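Local coordinates for metallo-beta-lactamase (Serratia marcescens, PDB 5AXO), which hydrolyses the beta-lactam ring of antibiotics such as the carbapenem meropenem, using zinc held in its active site, at the LMP site. Residues are numbered along the deposited sequence; one frame, centred on the assembly and turned at random.

The LMP site. Residues 5, 72, 74, 76-77, 113, 117, 150, 175, 177, 179, 215, 217-218, 252. With LMP ((2~{S},3~{R},4~{S})-2-[(2~{S},3~{R})-1,3-bis(oxidanyl)-1-oxidanylidene-butan-2-yl]-4-[(3~{S},5~{S})-5-(dimethylcarbamoy l)pyrrolidin-3-yl]sulfanyl-3-methyl-3,4-dihydro-2~{H}-pyrrole-5-carboxylic acid), chain B; ZN (zinc ion), chain C.
The HXHXDH motif of a subclass B3 metallo-beta-lactamase (His72, His74, Asp76, His77) lines this active site, where hydrolysed meropenem, the reaction product, chelates the zinc of the Asp76, His77 and His215 site. The packing is tight around the metal. The pyrroline nitrogen N4 of LMP binds ZN at 2.4 Å and its carboxylate O32 at 2.3 Å; Asp76 OD2, the NE2 atoms of His77 and His215, and water 1 supply the other bonds seen, near octahedral. With CG in the crowded position between backbone N and carbonyl carbon (chi1 54°), Asp76 turns OD2 to the zinc and OD1 to water 1. That water bridges Asp76 OD1 (2.8 Å) and the hydroxyl LMP O62 (2.7 Å), which Gln113 NE2 also grips by a nearly straight bond (3.0 Å, 167° at H) within its amide plane. Ser175 OG donates to LMP O32 at 2.6 Å and Thr177 OG1 to LMP O31 at 2.7 Å, fixing the carboxylate's rotation. His150 packs its ring face on Ser175 CB and donates through ND1 to an in-plane lone pair of Thr177 O, fixing the turn of a ring that belongs with His72 and His74 to zinc site 1. Trp5, one face covered by Asp76 CB, sets its CZ2 edge in plane against carboxylate carbon C7. Pyrrolidine carbon C1A sits over the centre of one His215 face. Farther out the pyrrolidine is held loosely, Val218 CG2 4.1 Å from LMP C4A; protein hides 307 of the ligand's 528 Å², and the whole ligand is poorly ordered.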
ATOM      1  N   TRP A   5      10.633  -2.006  10.112  1.00 12.04           N
ATOM      2  CA  TRP A   5      10.178  -2.020   8.711  1.00 12.35           C
ATOM      3  C   TRP A   5      10.621  -3.293   7.966  1.00 10.27           C
ATOM      4  O   TRP A   5       9.998  -3.698   6.983  1.00  9.75           O
ATOM      5  CB  TRP A   5      10.752  -0.861   7.899  1.00 11.91           C
ATOM      6  CG  TRP A   5      10.268   0.482   8.205  1.00 13.95           C
ATOM      7  CD1 TRP A   5       9.243   0.813   9.009  1.00 13.63           C
ATOM      8  CD2 TRP A   5      10.862   1.701   7.761  1.00 13.88           C
ATOM      9  NE1 TRP A   5       9.093   2.187   9.030  1.00 14.39           N
ATOM     10  CE2 TRP A   5      10.088   2.740   8.278  1.00 14.25           C
ATOM     11  CE3 TRP A   5      11.944   2.007   6.917  1.00 15.65           C
ATOM     12  CZ2 TRP A   5      10.401   4.088   8.051  1.00 15.48           C
ATOM     13  CZ3 TRP A   5      12.261   3.348   6.704  1.00 14.50           C
ATOM     14  CH2 TRP A   5      11.458   4.354   7.220  1.00 16.62           C
ATOM     15  N   HIS A  72       2.903   3.878  -2.791  1.00  4.33           N
ATOM     16  CA  HIS A  72       3.691   5.049  -3.121  1.00  4.82           C
ATOM     17  C   HIS A  72       5.168   4.802  -2.922  1.00  4.44           C
ATOM     18  O   HIS A  72       5.625   3.810  -2.345  1.00  4.77           O
ATOM     19  CB  HIS A  72       3.209   6.249  -2.257  1.00  5.19           C
ATOM     20  CG  HIS A  72       3.641   6.190  -0.816  1.00  5.22           C
ATOM     21  ND1 HIS A  72       2.846   5.644   0.165  1.00  5.13           N
ATOM     22  CD2 HIS A  72       4.756   6.630  -0.181  1.00  5.24           C
ATOM     23  CE1 HIS A  72       3.463   5.728   1.334  1.00  5.47           C
ATOM     24  NE2 HIS A  72       4.618   6.338   1.160  1.00  5.03           N
ATOM     25  N   HIS A  74       8.153   5.581  -1.469  1.00  4.98           N
ATOM     26  CA  HIS A  74       9.162   5.825  -0.409  1.00  4.77           C
ATOM     27  C   HIS A  74       9.837   4.504  -0.027  1.00  5.54           C
ATOM     28  O   HIS A  74       9.262   3.415  -0.246  1.00  6.35           O
ATOM     29  CB  HIS A  74       8.505   6.427   0.824  1.00  5.44           C
ATOM     30  CG  HIS A  74       8.017   7.810   0.623  1.00  5.59           C
ATOM     31  ND1 HIS A  74       6.988   8.340   1.380  1.00  5.06           N
ATOM     32  CD2 HIS A  74       8.432   8.783  -0.221  1.00  5.87           C
ATOM     33  CE1 HIS A  74       6.820   9.596   1.021  1.00  5.06           C
ATOM     34  NE2 HIS A  74       7.682   9.886   0.055  1.00  5.67           N
ATOM     35  N   ASP A  76      10.277   2.775   2.585  1.00  5.45           N
ATOM     36  CA  ASP A  76       9.613   1.824   3.479  1.00  5.76           C
ATOM     37  C   ASP A  76       8.565   0.921   2.785  1.00  5.27           C
ATOM     38  O   ASP A  76       8.421  -0.218   3.202  1.00  6.08           O
ATOM     39  CB  ASP A  76       9.069   2.509   4.746  1.00  5.96           C
ATOM     40  CG  ASP A  76       8.160   3.676   4.488  1.00  6.13           C
ATOM     41  OD1 ASP A  76       8.330   4.439   3.493  1.00  7.08           O
ATOM     42  OD2 ASP A  76       7.367   3.871   5.410  1.00  6.56           O
ATOM     43  N   HIS A  77       7.902   1.415   1.745  1.00  4.95           N
ATOM     44  CA  HIS A  77       6.936   0.629   0.990  1.00  5.59           C
ATOM     45  C   HIS A  77       7.460   0.067  -0.286  1.00  5.36           C
ATOM     46  O   HIS A  77       6.981  -0.980  -0.777  1.00  5.67           O
ATOM     47  CB  HIS A  77       5.704   1.498   0.738  1.00  5.13           C
ATOM     48  CG  HIS A  77       5.190   2.162   1.961  1.00  5.58           C
ATOM     49  ND1 HIS A  77       4.428   1.498   2.914  1.00  5.69           N
ATOM     50  CD2 HIS A  77       5.454   3.395   2.474  1.00  5.45           C
ATOM     51  CE1 HIS A  77       4.234   2.307   3.948  1.00  6.24           C
ATOM     52  NE2 HIS A  77       4.843   3.454   3.707  1.00  4.98           N
ATOM     53  N   GLN A 113       8.458  15.587   2.010  1.00  8.07           N
ATOM     54  CA  GLN A 113       9.588  15.102   2.774  1.00  8.17           C
ATOM     55  C   GLN A 113      10.944  15.282   2.064  1.00  8.95           C
ATOM     56  O   GLN A 113      11.946  14.873   2.618  1.00  9.54           O
ATOM     57  CB  GLN A 113       9.367  13.647   3.171  1.00  8.15           C
ATOM     58  CG  GLN A 113       8.220  13.464   4.149  1.00  8.19           C
ATOM     59  CD  GLN A 113       8.117  12.037   4.640  1.00  7.91           C
ATOM     60  OE1 GLN A 113       8.876  11.615   5.520  1.00  9.80           O
ATOM     61  NE2 GLN A 113       7.224  11.263   4.055  1.00  7.83           N
ATOM     62  N   LEU A 117      14.292  12.312   2.951  1.00 11.25           N
ATOM     63  CA  LEU A 117      14.062  10.930   2.516  1.00 10.74           C
ATOM     64  C   LEU A 117      15.358  10.233   2.173  1.00 10.68           C
ATOM     65  O   LEU A 117      16.286  10.857   1.635  1.00 14.89           O
ATOM     66  CB  LEU A 117      13.140  10.931   1.290  1.00 10.57           C
ATOM     67  CG  LEU A 117      11.693  11.386   1.590  1.00  9.78           C
ATOM     68  CD1 LEU A 117      10.951  11.711   0.299  1.00  9.90           C
ATOM     69  CD2 LEU A 117      10.932  10.295   2.309  1.00  9.66           C
ATOM     70  N   HIS A 150       0.381  12.485   0.153  1.00  5.78           N
ATOM     71  CA  HIS A 150       1.607  12.042   0.767  1.00  5.40           C
ATOM     72  C   HIS A 150       2.702  11.900  -0.337  1.00  5.17           C
ATOM     73  O   HIS A 150       3.872  12.204  -0.082  1.00  5.99           O
ATOM     74  CB  HIS A 150       1.343  10.715   1.528  1.00  5.08           C
ATOM     75  CG  HIS A 150       2.543  10.126   2.218  1.00  4.94           C
ATOM     76  ND1 HIS A 150       2.968  10.513   3.473  1.00  5.50           N
ATOM     77  CD2 HIS A 150       3.343   9.089   1.870  1.00  4.94           C
ATOM     78  CE1 HIS A 150       3.921   9.699   3.875  1.00  5.05           C
ATOM     79  NE2 HIS A 150       4.271   8.928   2.864  1.00  4.71           N
ATOM     80  N   SER A 175      -0.932   5.519   2.288  1.00  4.94           N
ATOM     81  CA  SER A 175      -0.778   6.534   3.333  0.50  4.47           C
ATOM     82  C   SER A 175      -1.388   7.863   2.914  1.00  5.47           C
ATOM     83  O   SER A 175      -1.148   8.330   1.809  1.00  6.11           O
ATOM     84  CB  SER A 175       0.702   6.721   3.630  0.50  4.05           C
ATOM     85  OG  SER A 175       1.307   5.489   4.034  0.50  2.90           O
ATOM     86  N   THR A 177      -0.900  10.673   4.976  1.00  6.07           N
ATOM     87  CA  THR A 177      -0.334  11.473   6.042  1.00  5.82           C
ATOM     88  C   THR A 177       0.461  12.669   5.570  1.00  6.27           C
ATOM     89  O   THR A 177       1.346  12.587   4.719  1.00  6.93           O
ATOM     90  CB  THR A 177       0.591  10.584   6.879  1.00  6.49           C
ATOM     91  OG1 THR A 177       1.567  10.002   6.020  1.00  9.75           O
ATOM     92  CG2 THR A 177      -0.213   9.528   7.577  1.00  7.88           C
ATOM     93  N   VAL A 179       3.225  14.675   6.305  1.00  9.03           N
ATOM     94  CA  VAL A 179       4.524  14.750   6.977  1.00  9.70           C
ATOM     95  C   VAL A 179       5.507  15.460   6.102  1.00  9.53           C
ATOM     96  O   VAL A 179       5.436  15.385   4.907  1.00 10.57           O
ATOM     97  CB  VAL A 179       5.046  13.364   7.323  1.00 13.69           C
ATOM     98  CG1 VAL A 179       4.162  12.749   8.362  1.00 18.84           C
ATOM     99  CG2 VAL A 179       5.073  12.459   6.155  1.00 14.13           C
ATOM    100  N   HIS A 215       0.972   1.117   6.439  1.00  4.92           N
ATOM    101  CA  HIS A 215       1.510   0.876   7.786  1.00  5.36           C
ATOM    102  C   HIS A 215       0.407   0.122   8.524  1.00  5.82           C
ATOM    103  O   HIS A 215      -0.622   0.682   8.818  1.00  5.32           O
ATOM    104  CB  HIS A 215       1.834   2.200   8.511  1.00  5.36           C
ATOM    105  CG  HIS A 215       3.050   2.870   7.964  1.00  5.74           C
ATOM    106  ND1 HIS A 215       4.323   2.559   8.381  1.00  6.24           N
ATOM    107  CD2 HIS A 215       3.186   3.732   6.934  1.00  5.73           C
ATOM    108  CE1 HIS A 215       5.197   3.199   7.620  1.00  5.85           C
ATOM    109  NE2 HIS A 215       4.531   3.914   6.723  1.00  5.91           N
ATOM    110  N   GLU A 217      -0.420  -0.993  11.372  1.00  5.76           N
ATOM    111  CA  GLU A 217      -1.032  -0.529  12.632  1.00  6.61           C
ATOM    112  C   GLU A 217      -2.017   0.630  12.492  1.00  6.73           C
ATOM    113  O   GLU A 217      -2.836   0.856  13.395  1.00  6.44           O
ATOM    114  CB  GLU A 217       0.033  -0.183  13.664  1.00  7.95           C
ATOM    115  CG  GLU A 217       0.870   1.053  13.408  1.00  9.86           C
ATOM    116  CD  GLU A 217       1.873   1.029  12.262  1.00 11.30           C
ATOM    117  OE1 GLU A 217       2.130  -0.009  11.602  1.00  9.77           O
ATOM    118  OE2 GLU A 217       2.268   2.185  11.948  1.00 21.43           O
ATOM    119  N   VAL A 218      -2.030   1.293  11.349  1.00  6.29           N
ATOM    120  CA  VAL A 218      -2.997   2.316  11.097  1.00  7.24           C
ATOM    121  C   VAL A 218      -4.406   1.772  11.274  1.00  7.16           C
ATOM    122  O   VAL A 218      -5.281   2.466  11.827  1.00  9.32           O
ATOM    123  CB  VAL A 218      -2.715   2.965   9.719  1.00  7.93           C
ATOM    124  CG1 VAL A 218      -3.907   3.811   9.240  1.00 10.09           C
ATOM    125  CG2 VAL A 218      -1.457   3.804   9.804  1.00  8.33           C
ATOM    126  N   ARG A 252      -4.646  14.785  11.041  1.00  5.13           N
ATOM    127  CA  ARG A 252      -3.224  15.089  10.980  1.00  5.88           C
ATOM    128  C   ARG A 252      -2.935  16.364  10.146  1.00  5.55           C
ATOM    129  O   ARG A 252      -2.155  17.219  10.552  1.00  5.59           O
ATOM    130  CB  ARG A 252      -2.433  13.904  10.425  1.00  6.90           C
ATOM    131  CG  ARG A 252      -0.930  14.122  10.409  1.00  7.68           C
ATOM    132  CD  ARG A 252      -0.209  12.834  10.091  1.00 10.79           C
ATOM    133  NE  ARG A 252       1.223  12.985  10.306  1.00 14.03           N
ATOM    134  CZ  ARG A 252       2.049  11.974  10.562  1.00 12.12           C
ATOM    135  NH1 ARG A 252       3.338  12.219  10.717  1.00 16.69           N
ATOM    136  NH2 ARG A 252       1.597  10.747  10.590  1.00 13.03           N
TER
HETATM  137  C1  LMP B 317       6.174   8.141   8.528  1.00 18.12           C
HETATM  138  C2  LMP B 317       4.730   8.243   8.000  1.00 15.24           C
HETATM  139  C3  LMP B 317       4.729   7.178   6.926  1.00 13.48           C
HETATM  140  O7A LMP B 317       4.063   6.334  13.587  1.00 33.03           O
HETATM  141  C6A LMP B 317       4.406   5.394  12.881  1.00 33.76           C
HETATM  142  N7A LMP B 317       5.406   4.578  13.213  1.00 31.76           N
HETATM  143  C9A LMP B 317       5.666   3.297  12.558  1.00 28.74           C
HETATM  144  C8A LMP B 317       6.316   4.847  14.318  1.00 31.86           C
HETATM  145  C5A LMP B 317       3.677   5.109  11.596  1.00 33.14           C
HETATM  146  C2A LMP B 317       4.344   5.822  10.426  1.00 30.14           C
HETATM  147  N3A LMP B 317       2.279   5.600  11.659  1.00 31.36           N
HETATM  148  C4A LMP B 317       1.897   6.054  10.305  1.00 27.20           C
HETATM  149  C1A LMP B 317       3.204   6.317   9.552  1.00 27.43           C
HETATM  150  S21 LMP B 317       3.413   8.034   9.230  1.00 20.98           S
HETATM  151  C31 LMP B 317       3.541   6.956   6.098  1.00 14.22           C
HETATM  152  O31 LMP B 317       2.468   7.475   6.492  1.00 12.77           O
HETATM  153  O32 LMP B 317       3.591   6.183   5.012  1.00  9.13           O
HETATM  154  N4  LMP B 317       5.836   6.587   6.754  1.00 13.55           N
HETATM  155  C11 LMP B 317       6.890   9.502   8.404  1.00 18.27           C
HETATM  156  C5  LMP B 317       6.820   6.947   7.760  1.00 16.49           C
HETATM  157  C6  LMP B 317       8.180   7.096   7.045  1.00 17.94           C
HETATM  158  C61 LMP B 317       8.306   8.176   5.945  1.00 17.02           C
HETATM  159  O62 LMP B 317       7.104   8.524   5.244  1.00 14.48           O
HETATM  160  C62 LMP B 317       9.332   7.798   4.872  1.00 20.66           C
HETATM  161  C7  LMP B 317       9.212   7.357   8.103  1.00 18.15           C
HETATM  162  O71 LMP B 317      10.258   7.941   7.860  1.00 23.38           O
HETATM  163  O72 LMP B 317       9.021   6.835   9.290  1.00 21.86           O
HETATM  164 ZN    ZN C 302       5.464   4.918   5.119  1.00  6.53          ZN
HETATM  165  O   HOH W   1       6.346   6.322   3.873  1.00  5.33           O